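Local atomic coordinates of alpha-catenin-like protein hmp-1 (Caenorhabditis elegans, PDB entry 5XA5), a protein that binds beta-catenin, cadherin and actin filaments at cell junctions and is required for cell migration and cell shape changes during body enclosure and elongation. Residues A166-K169 with I170-D173; L219-T222 with S223-F227. All coordinates share one frame; numbering follows the deposited sequence.

Contact 1 (A166-K169 with I170-D173); sequences ADTK and IKVD
Thr168 and Val172 are joined by the first main-chain bond of a new helix, Val172 N to Thr168 O at 3.1 Å, and the next bond, Asp173 N to Lys169 O, is 3.0 Å long and nearly in line with the C=O. Ahead of this turn the chain has just left helix 117-165, with Ala166 the first residue to abandon helical angles. Thr168 is the N-cap: its OG1 accepts the amide of Lys171 at 3.0 Å, with an angle of 154° at the hydrogen. A chi1 of 74° sets OG1 between the backbone N and the carbonyl carbon, facing the first turn, while CG2 lies beside the backbone N. The hydroxyl thus supplies an acceptor to a first-turn amide, as side-chain N-caps do. The site is the tight connection between helix 117-165 and helix 169-196 in the N-terminal part of this vinculin/alpha-catenin family protein, at a largely exposed end of the molecule. Lys171, extended beyond CG, runs back past the cap, its CB 3.3 Å from Thr168 OG1, and delivers its ammonium to Asp167. This salt bridge, Lys171 NZ to Asp167 OD1 at 3.0 Å, reaches the carboxylate on its syn side, 20° out of plane; OD2 stands farther from the ammonium. On the inner side of the turn, the methyl of Ala166 meets Lys171 CB and Val172 CG2, each at 3.8 Å. Val172 CG2 lies beside the backbone N and is turned back to the loop; the residue is buried and also packs on Tyr221, Thr224 and Val228 of helix 200-229. The carboxylate of Asp173 is engaged across the same interface by Tyr221 and Arg225, and Lys169 NZ remains 5.1 Å from Asp173 OD2.

Contact 2 (L219-T222 with S223-F227); sequences LLYT and STRTF
Tyr221 and Arg225, one turn apart on helix 200-229 of this vinculin-family helical bundle, lie side by side and point the same way. Arg225 CD comes within 3.8 Å of Tyr221 CZ, and the ring and guanidinium planes are 63° apart, an oblique contact. Both side chains have CG anti to the backbone N, and the arginine is extended from CG to NE, which carries NE alongside the phenol oxygen. Their polar ends converge on Asp173 of helix 169-196, while the tyrosine ring stacks with Tyr176. Beneath them the main chain keeps its i to i+4 bonds, such as Arg225 N to Tyr221 O at 3.0 Å. On the buried flank, the side chains of Leu220 and Thr224 cross at a slant, CD1 to CG2 at 3.8 Å, and both also pack on Met163 of helix 117-165. Ser223 OG is 3.1 Å from Leu220 O, though its proton may go to another acceptor; it also hydrogen-bonds Thr243 OG1 of helix 234-258, so this face joins another helix. On the exposed side Thr226 N bonds to Thr222 O at 3.0 Å. Thr224 OG1, held between backbone N and carbonyl carbon by a chi1 of 58°, sits 2.9 Å from both Leu220 O and Tyr221 O, and which of the two receives its proton is not settled.

From the N terminus, the chain first reaches contact 1, where the short loop after helix 117-165 closes onto the start of helix 169-196. Contact 2 follows in series, along helix 200-229, and closes no loop; the two are neither nested nor crossed. Folding back of helix 200-229 against helix 169-196 brings the centres of contacts 1 and 2 to about 10 Å from each other. Asp173 OD1 ties them together, 2.7 Å from Tyr221 OH in a probable hydrogen bond and 3.0 Å from Arg225 NE in a salt bridge. Packing of Lys169 CD on Arg225 NH2 and of Val172 CG1 on Thr224 OG1 extends the seam, while contact 2 also reaches helices 117-165 and 234-258.

Contact 1 (A166-K169 with I170-D173)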
loop_
_atom_site.group_PDB
_atom_site.type_symbol
_atom_site.label_atom_id
_atom_site.label_comp_id
_atom_site.label_asym_id
_atom_site.label_seq_id
_atom_site.Cartn_x
_atom_site.Cartn_y
_atom_site.Cartn_z
ATOM N N ALA A 166 -12.944 22.820 22.733
ATOM C CA ALA A 166 -14.285 22.676 23.303
ATOM C C ALA A 166 -14.469 23.563 24.512
ATOM O O ALA A 166 -13.552 23.729 25.313
ATOM C CB ALA A 166 -14.564 21.215 23.683
ATOM N N ASP A 167 -15.669 24.122 24.637
ATOM C CA ASP A 167 -15.934 25.103 25.675
ATOM C C ASP A 167 -16.838 24.553 26.765
ATOM O O ASP A 167 -17.208 25.281 27.681
ATOM C CB ASP A 167 -16.561 26.368 25.073
ATOM C CG ASP A 167 -17.854 26.087 24.313
ATOM O OD1 ASP A 167 -18.169 24.903 24.068
ATOM O OD2 ASP A 167 -18.556 27.059 23.957
ATOM N N THR A 168 -17.219 23.282 26.669
ATOM C CA THR A 168 -18.078 22.666 27.679
ATOM C C THR A 168 -17.563 21.284 28.059
ATOM O O THR A 168 -16.952 20.600 27.230
ATOM C CB THR A 168 -19.537 22.533 27.201
ATOM O OG1 THR A 168 -19.645 21.480 26.231
ATOM C CG2 THR A 168 -20.030 23.852 26.588
ATOM N N LYS A 169 -17.844 20.868 29.290
ATOM C CA LYS A 169 -17.446 19.550 29.761
ATOM C C LYS A 169 -18.081 18.440 28.914
ATOM O O LYS A 169 -17.419 17.462 28.560
ATOM C CB LYS A 169 -17.833 19.371 31.226
ATOM C CG LYS A 169 -17.066 18.275 31.937
ATOM C CD LYS A 169 -17.762 17.873 33.225
ATOM C CE LYS A 169 -19.191 17.436 32.946
ATOM N NZ LYS A 169 -19.781 16.664 34.074
ATOM N N ILE A 170 -19.358 18.607 28.582
ATOM C CA ILE A 170 -20.085 17.625 27.770
ATOM C C ILE A 170 -19.458 17.460 26.376
ATOM O O ILE A 170 -19.354 16.334 25.853
ATOM C CB ILE A 170 -21.570 18.020 27.644
ATOM C CG1 ILE A 170 -22.265 17.851 28.998
ATOM C CG2 ILE A 170 -22.278 17.173 26.607
ATOM C CD1 ILE A 170 -23.719 18.256 28.991
ATOM N N LYS A 171 -19.006 18.560 25.782
ATOM C CA LYS A 171 -18.311 18.462 24.497
ATOM C C LYS A 171 -16.979 17.732 24.640
ATOM O O LYS A 171 -16.619 16.936 23.781
ATOM C CB LYS A 171 -18.067 19.849 23.884
ATOM C CG LYS A 171 -19.238 20.386 23.083
ATOM C CD LYS A 171 -18.958 21.807 22.614
ATOM C CE LYS A 171 -20.225 22.530 22.186
ATOM N NZ LYS A 171 -19.923 23.945 21.833
ATOM N N VAL A 172 -16.236 18.007 25.714
ATOM C CA VAL A 172 -14.944 17.358 25.893
ATOM C C VAL A 172 -15.121 15.839 26.023
ATOM O O VAL A 172 -14.396 15.055 25.407
ATOM C CB VAL A 172 -14.194 17.907 27.125
ATOM C CG1 VAL A 172 -12.938 17.064 27.367
ATOM C CG2 VAL A 172 -13.829 19.394 26.913
ATOM N N ASP A 173 -16.102 15.422 26.806
ATOM C CA ASP A 173 -16.376 13.980 26.927
ATOM C C ASP A 173 -16.823 13.342 25.617
ATOM O O ASP A 173 -16.386 12.244 25.278
ATOM C CB ASP A 173 -17.443 13.732 27.989
ATOM C CG ASP A 173 -16.904 13.840 29.395
ATOM O OD1 ASP A 173 -15.669 13.879 29.572
ATOM O OD2 ASP A 173 -17.726 13.876 30.336
#

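Contact 2 (L219-T222 with S223-F227)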
loop_
_atom_site.group_PDB
_atom_site.type_symbol
_atom_site.label_atom_id
_atom_site.label_comp_id
_atom_site.label_asym_id
_atom_site.label_seq_id
_atom_site.Cartn_x
_atom_site.Cartn_y
_atom_site.Cartn_z
ATOM N N LEU A 219 -3.921 11.886 28.592
ATOM C CA LEU A 219 -3.503 13.051 29.372
ATOM C C LEU A 219 -4.084 14.338 28.793
ATOM O O LEU A 219 -4.364 15.289 29.525
ATOM C CB LEU A 219 -1.979 13.128 29.415
ATOM C CG LEU A 219 -1.308 12.007 30.209
ATOM C CD1 LEU A 219 0.173 11.960 29.878
ATOM C CD2 LEU A 219 -1.484 12.216 31.693
ATOM N N LEU A 220 -4.223 14.378 27.475
ATOM C CA LEU A 220 -4.861 15.518 26.827
ATOM C C LEU A 220 -6.327 15.595 27.242
ATOM O O LEU A 220 -6.830 16.683 27.536
ATOM C CB LEU A 220 -4.727 15.421 25.305
ATOM C CG LEU A 220 -5.249 16.665 24.571
ATOM C CD1 LEU A 220 -4.524 17.939 24.981
ATOM C CD2 LEU A 220 -5.138 16.447 23.058
ATOM N N TYR A 221 -7.000 14.451 27.286
ATOM C CA TYR A 221 -8.386 14.401 27.754
ATOM C C TYR A 221 -8.506 15.008 29.144
ATOM O O TYR A 221 -9.325 15.882 29.364
ATOM C CB TYR A 221 -8.908 12.960 27.756
ATOM C CG TYR A 221 -10.205 12.753 28.504
ATOM C CD1 TYR A 221 -11.355 13.454 28.148
ATOM C CD2 TYR A 221 -10.288 11.843 29.552
ATOM C CE1 TYR A 221 -12.544 13.259 28.830
ATOM C CE2 TYR A 221 -11.469 11.643 30.237
ATOM C CZ TYR A 221 -12.597 12.366 29.872
ATOM O OH TYR A 221 -13.780 12.173 30.527
ATOM N N THR A 222 -7.696 14.551 30.095
ATOM C CA THR A 222 -7.949 14.983 31.452
ATOM C C THR A 222 -7.458 16.420 31.669
ATOM O O THR A 222 -8.062 17.154 32.432
ATOM C CB THR A 222 -7.329 14.026 32.490
ATOM O OG1 THR A 222 -5.956 13.797 32.196
ATOM C CG2 THR A 222 -8.049 12.688 32.446
ATOM N N SER A 223 -6.413 16.844 30.961
ATOM C CA SER A 223 -5.957 18.227 31.083
ATOM C C SER A 223 -6.981 19.193 30.488
ATOM O O SER A 223 -7.219 20.266 31.043
ATOM C CB SER A 223 -4.603 18.431 30.399
ATOM O OG SER A 223 -4.764 18.394 28.991
ATOM N N THR A 224 -7.587 18.838 29.357
ATOM C CA THR A 224 -8.610 19.694 28.753
ATOM C C THR A 224 -9.875 19.740 29.607
ATOM O O THR A 224 -10.504 20.780 29.761
ATOM C CB THR A 224 -8.974 19.237 27.297
ATOM O OG1 THR A 224 -9.439 17.880 27.274
ATOM C CG2 THR A 224 -7.763 19.372 26.392
ATOM N N ARG A 225 -10.247 18.597 30.167
ATOM C CA ARG A 225 -11.456 18.528 30.962
ATOM C C ARG A 225 -11.301 19.344 32.242
ATOM O O ARG A 225 -12.219 20.049 32.644
ATOM C CB ARG A 225 -11.785 17.073 31.290
ATOM C CG ARG A 225 -13.186 16.843 31.809
ATOM C CD ARG A 225 -13.358 15.371 32.107
ATOM N NE ARG A 225 -14.759 14.976 32.181
ATOM C CZ ARG A 225 -15.489 15.034 33.289
ATOM N NH1 ARG A 225 -14.953 15.485 34.419
ATOM N NH2 ARG A 225 -16.757 14.641 33.265
ATOM N N THR A 226 -10.130 19.265 32.868
ATOM C CA THR A 226 -9.880 20.024 34.091
ATOM C C THR A 226 -9.853 21.515 33.763
ATOM O O THR A 226 -10.386 22.333 34.506
ATOM C CB THR A 226 -8.553 19.602 34.741
ATOM O OG1 THR A 226 -8.664 18.264 35.243
ATOM C CG2 THR A 226 -8.183 20.543 35.891
ATOM N N PHE A 227 -9.245 21.869 32.635
ATOM C CA PHE A 227 -9.130 23.284 32.282
ATOM C C PHE A 227 -10.472 23.941 31.924
ATOM O O PHE A 227 -10.664 25.125 32.204
ATOM C CB PHE A 227 -8.143 23.465 31.130
ATOM C CG PHE A 227 -7.917 24.898 30.761
ATOM C CD1 PHE A 227 -7.394 25.788 31.684
ATOM C CD2 PHE A 227 -8.248 25.365 29.500
ATOM C CE1 PHE A 227 -7.196 27.119 31.347
ATOM C CE2 PHE A 227 -8.048 26.689 29.157
ATOM C CZ PHE A 227 -7.519 27.563 30.079
#